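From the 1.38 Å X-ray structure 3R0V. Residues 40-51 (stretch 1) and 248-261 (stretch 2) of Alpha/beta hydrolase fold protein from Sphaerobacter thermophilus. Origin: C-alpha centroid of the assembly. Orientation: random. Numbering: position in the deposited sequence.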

# COMPACT_ATOMS: atom_id res chain seq x y z
N ALA A 40 3.79 -12.15 1.89
CA ALA A 40 4.47 -13.35 2.35
C ALA A 40 5.80 -13.64 1.63
O ALA A 40 6.79 -13.94 2.29
CB ALA A 40 3.54 -14.57 2.30
N PRO A 41 5.83 -13.58 0.29
CA PRO A 41 7.12 -13.86 -0.34
C PRO A 41 8.21 -12.88 0.09
O PRO A 41 9.34 -13.30 0.33
CB PRO A 41 6.81 -13.73 -1.84
CG PRO A 41 5.36 -14.10 -1.94
CD PRO A 41 4.73 -13.53 -0.69
N LEU A 42 7.88 -11.60 0.21
CA LEU A 42 8.85 -10.63 0.69
C LEU A 42 9.22 -10.87 2.15
O LEU A 42 10.39 -10.82 2.53
CB LEU A 42 8.31 -9.21 0.53
CG LEU A 42 9.22 -8.11 1.08
CD1 LEU A 42 10.62 -8.14 0.47
CD2 LEU A 42 8.56 -6.75 0.86
N ALA A 43 8.20 -11.12 2.97
CA ALA A 43 8.41 -11.36 4.40
C ALA A 43 9.42 -12.48 4.60
O ALA A 43 10.29 -12.39 5.45
CB ALA A 43 7.10 -11.70 5.09
N GLU A 44 9.31 -13.53 3.79
CA GLU A 44 10.19 -14.67 3.93
C GLU A 44 11.64 -14.32 3.60
O GLU A 44 12.57 -14.84 4.21
CB GLU A 44 9.68 -15.85 3.09
CG GLU A 44 10.58 -17.07 3.14
CD GLU A 44 9.99 -18.27 2.43
OE1 GLU A 44 10.75 -19.21 2.11
OE2 GLU A 44 8.76 -18.28 2.19
N ARG A 45 11.84 -13.43 2.62
CA ARG A 45 13.19 -12.95 2.33
C ARG A 45 13.75 -12.02 3.40
O ARG A 45 14.97 -11.94 3.58
CB ARG A 45 13.26 -12.26 0.96
CG ARG A 45 12.97 -13.17 -0.22
CD ARG A 45 13.85 -14.40 -0.21
NE ARG A 45 14.10 -14.83 -1.58
CZ ARG A 45 14.17 -16.10 -1.98
NH1 ARG A 45 14.02 -17.09 -1.12
NH2 ARG A 45 14.40 -16.35 -3.26
N LEU A 46 12.87 -11.31 4.12
CA LEU A 46 13.29 -10.38 5.16
C LEU A 46 13.48 -11.06 6.51
O LEU A 46 14.20 -10.57 7.38
CB LEU A 46 12.26 -9.25 5.30
CG LEU A 46 12.11 -8.32 4.10
CD1 LEU A 46 10.97 -7.35 4.35
CD2 LEU A 46 13.40 -7.55 3.82
N ALA A 47 12.84 -12.21 6.70
CA ALA A 47 12.79 -12.86 8.00
C ALA A 47 14.15 -13.20 8.64
O ALA A 47 14.26 -13.20 9.86
CB ALA A 47 11.89 -14.09 7.94
N PRO A 48 15.18 -13.49 7.83
CA PRO A 48 16.51 -13.71 8.40
C PRO A 48 17.08 -12.47 9.09
O PRO A 48 17.97 -12.59 9.92
CB PRO A 48 17.37 -14.08 7.18
CG PRO A 48 16.40 -14.69 6.23
CD PRO A 48 15.14 -13.87 6.40
N HIS A 49 16.55 -11.29 8.74
CA HIS A 49 17.08 -10.02 9.23
C HIS A 49 16.16 -9.29 10.20
O HIS A 49 16.63 -8.56 11.08
CB HIS A 49 17.39 -9.10 8.05
CG HIS A 49 18.39 -9.67 7.09
ND1 HIS A 49 18.04 -10.28 5.91
CD2 HIS A 49 19.74 -9.72 7.16
CE1 HIS A 49 19.13 -10.69 5.29
NE2 HIS A 49 20.18 -10.36 6.02
N PHE A 50 14.86 -9.50 10.05
CA PHE A 50 13.86 -8.73 10.79
C PHE A 50 12.74 -9.63 11.28
O PHE A 50 12.47 -10.67 10.69
CB PHE A 50 13.26 -7.66 9.89
CG PHE A 50 14.28 -6.75 9.29
CD1 PHE A 50 14.95 -5.83 10.08
CD2 PHE A 50 14.60 -6.83 7.94
CE1 PHE A 50 15.92 -5.00 9.53
CE2 PHE A 50 15.55 -6.00 7.39
CZ PHE A 50 16.22 -5.09 8.19
N THR A 51 12.09 -9.22 12.37
CA THR A 51 10.79 -9.78 12.72
C THR A 51 9.77 -9.07 11.84
O THR A 51 9.61 -7.85 11.92
CB THR A 51 10.45 -9.56 14.19
OG1 THR A 51 11.50 -10.10 15.00
CG2 THR A 51 9.14 -10.25 14.54
N ALA A 248 9.98 -8.78 -8.13
CA ALA A 248 10.13 -9.95 -7.28
C ALA A 248 10.73 -9.58 -5.94
O ALA A 248 11.36 -8.52 -5.81
CB ALA A 248 10.98 -11.00 -7.98
N PRO A 249 10.55 -10.44 -4.93
CA PRO A 249 11.06 -10.09 -3.60
C PRO A 249 12.55 -9.77 -3.61
O PRO A 249 12.98 -8.89 -2.87
CB PRO A 249 10.79 -11.36 -2.78
CG PRO A 249 9.59 -11.96 -3.42
CD PRO A 249 9.71 -11.65 -4.90
N ASP A 250 13.33 -10.45 -4.45
CA ASP A 250 14.77 -10.26 -4.44
C ASP A 250 15.22 -8.94 -5.07
O ASP A 250 16.38 -8.54 -4.91
CB ASP A 250 15.49 -11.46 -5.05
CG ASP A 250 15.45 -12.68 -4.14
OD1 ASP A 250 15.48 -12.52 -2.90
OD2 ASP A 250 15.37 -13.81 -4.67
N ALA A 251 14.30 -8.26 -5.74
CA ALA A 251 14.56 -6.91 -6.25
C ALA A 251 14.39 -5.85 -5.15
O ALA A 251 14.96 -4.76 -5.23
CB ALA A 251 13.63 -6.59 -7.42
N ILE A 252 13.59 -6.19 -4.14
CA ILE A 252 13.22 -5.26 -3.07
C ILE A 252 14.00 -5.53 -1.80
O ILE A 252 14.49 -4.61 -1.15
CB ILE A 252 11.72 -5.40 -2.70
CG1 ILE A 252 10.82 -5.00 -3.86
CG2 ILE A 252 11.39 -4.57 -1.45
CD1 ILE A 252 9.34 -5.26 -3.58
N ALA A 253 14.11 -6.80 -1.42
CA ALA A 253 14.64 -7.14 -0.10
C ALA A 253 16.02 -6.57 0.21
O ALA A 253 16.22 -6.01 1.28
CB ALA A 253 14.61 -8.65 0.12
N PRO A 254 16.99 -6.71 -0.72
CA PRO A 254 18.34 -6.21 -0.41
C PRO A 254 18.35 -4.70 -0.16
O PRO A 254 19.11 -4.22 0.69
CB PRO A 254 19.14 -6.56 -1.67
CG PRO A 254 18.37 -7.69 -2.30
CD PRO A 254 16.93 -7.39 -2.02
N VAL A 255 17.52 -3.97 -0.90
CA VAL A 255 17.41 -2.52 -0.72
C VAL A 255 16.81 -2.18 0.65
O VAL A 255 17.27 -1.27 1.34
CB VAL A 255 16.57 -1.89 -1.85
CG1 VAL A 255 16.40 -0.40 -1.62
CG2 VAL A 255 17.22 -2.15 -3.21
N LEU A 256 15.77 -2.91 1.03
CA LEU A 256 15.18 -2.73 2.35
C LEU A 256 16.14 -3.10 3.46
O LEU A 256 16.20 -2.41 4.47
CB LEU A 256 13.90 -3.56 2.49
CG LEU A 256 12.71 -3.10 1.67
CD1 LEU A 256 11.53 -4.00 2.00
CD2 LEU A 256 12.35 -1.65 1.96
N VAL A 257 16.87 -4.20 3.30
CA VAL A 257 17.81 -4.60 4.33
C VAL A 257 18.85 -3.51 4.55
O VAL A 257 19.14 -3.15 5.68
CB VAL A 257 18.51 -5.93 3.99
CG1 VAL A 257 19.68 -6.18 4.94
CG2 VAL A 257 17.52 -7.08 4.04
N GLU A 258 19.39 -2.97 3.45
CA GLU A 258 20.39 -1.91 3.54
C GLU A 258 19.82 -0.67 4.21
O GLU A 258 20.45 -0.07 5.09
CB GLU A 258 20.90 -1.56 2.14
CG GLU A 258 22.19 -0.73 2.12
CD GLU A 258 21.97 0.74 2.46
OE1 GLU A 258 20.90 1.29 2.10
OE2 GLU A 258 22.87 1.35 3.06
N PHE A 259 18.62 -0.27 3.81
CA PHE A 259 18.02 0.96 4.32
C PHE A 259 17.62 0.85 5.79
O PHE A 259 17.79 1.79 6.57
CB PHE A 259 16.81 1.34 3.46
CG PHE A 259 15.96 2.42 4.06
CD1 PHE A 259 16.41 3.73 4.13
CD2 PHE A 259 14.69 2.13 4.53
CE1 PHE A 259 15.61 4.73 4.68
CE2 PHE A 259 13.89 3.11 5.08
CZ PHE A 259 14.36 4.41 5.16
N PHE A 260 17.11 -0.31 6.19
CA PHE A 260 16.62 -0.50 7.55
C PHE A 260 17.75 -0.75 8.56
O PHE A 260 17.59 -0.47 9.75
CB PHE A 260 15.60 -1.64 7.60
CG PHE A 260 14.23 -1.28 7.08
CD1 PHE A 260 13.75 0.02 7.14
CD2 PHE A 260 13.40 -2.26 6.56
CE1 PHE A 260 12.47 0.33 6.68
CE2 PHE A 260 12.13 -1.94 6.09
CZ PHE A 260 11.67 -0.65 6.15
N THR A 261 18.87 -1.28 8.09
CA THR A 261 19.99 -1.56 8.99
C THR A 261 21.05 -0.48 8.91
O THR A 261 21.80 -0.27 9.87
CB THR A 261 20.63 -2.92 8.68
OG1 THR A 261 21.34 -2.84 7.43
CG2 THR A 261 19.58 -4.01 8.59

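How does stretch 2 begin its contact with stretch 1? It begins with P249, whose CA-to-CB bond points toward stretch 1 and which lies where the backbones come close, the CA atoms of L42 and P249 being 4.9 Å apart. The compact ring suits so tight a place: P249 CG meets P41 CB at 3.7 Å, and P249 CB meets R45 CG at 3.8 Å, so the aliphatic part of the arginine packs on the proline before its charged end goes further. That end reaches D250. R45 NE donates to D250 OD1 at 3.0 Å and R45 NH2 to D250 OD2 at 3.1 Å, a two-pronged salt bridge in which D250 OD1 approaches the guanidinium at its edge, near its plane. Both residues are exposed.

What fills the space between the helices as stretch 2 proceeds through I252, A253 and L256? L42 does much of it, as a knob set among P249, I252, A253 and L256. Its CA-to-CB bond points sideways, but the end of the side chain comes nearer, bringing L42 CD1 to 4.1 Å from I252 CG2 and 4.0 Å from A253 CB. A253 points its small methyl toward stretch 1, where A253 CB also lies 3.9 Å from R45 CB and 4.0 Å from L46 CD2. L256 CD1 then touches both leucines, at 4.2 Å from L42 CD2 and 4.1 Å from L46 CD1. These buried side chains are apolar, so they pack without needing any polar partner.

How does V257 carry the contact on to the later residues of stretch 1? Its CG2 methyl is shared by three residues: V257 CG2 is 4.2 Å from L46 CD2, 4.0 Å from F50 CE2 and 3.7 Å from H49 ND1. Over the H49 ring it makes a CH-pi contact, the methyl covering one face. H49 ND1 is buried by this contact and has no polar partner in the model.

Why do aromatic residues suit the far end? F50 points toward stretch 2 and can span the wider gap there, giving up 76 Å² of its surface to the contact. The edge of F260 is directed at the face of F50, with the planes at 88°, while F260 CB lies 3.6 Å from F50 CZ. T261 adds its methyl, T261 CG2 standing 3.6 Å from F50 CZ, and its hydroxyl is satisfied within stretch 2, T261 OG1 donating to V257 O at 2.8 Å. Altogether the two stretches bury 611 Å².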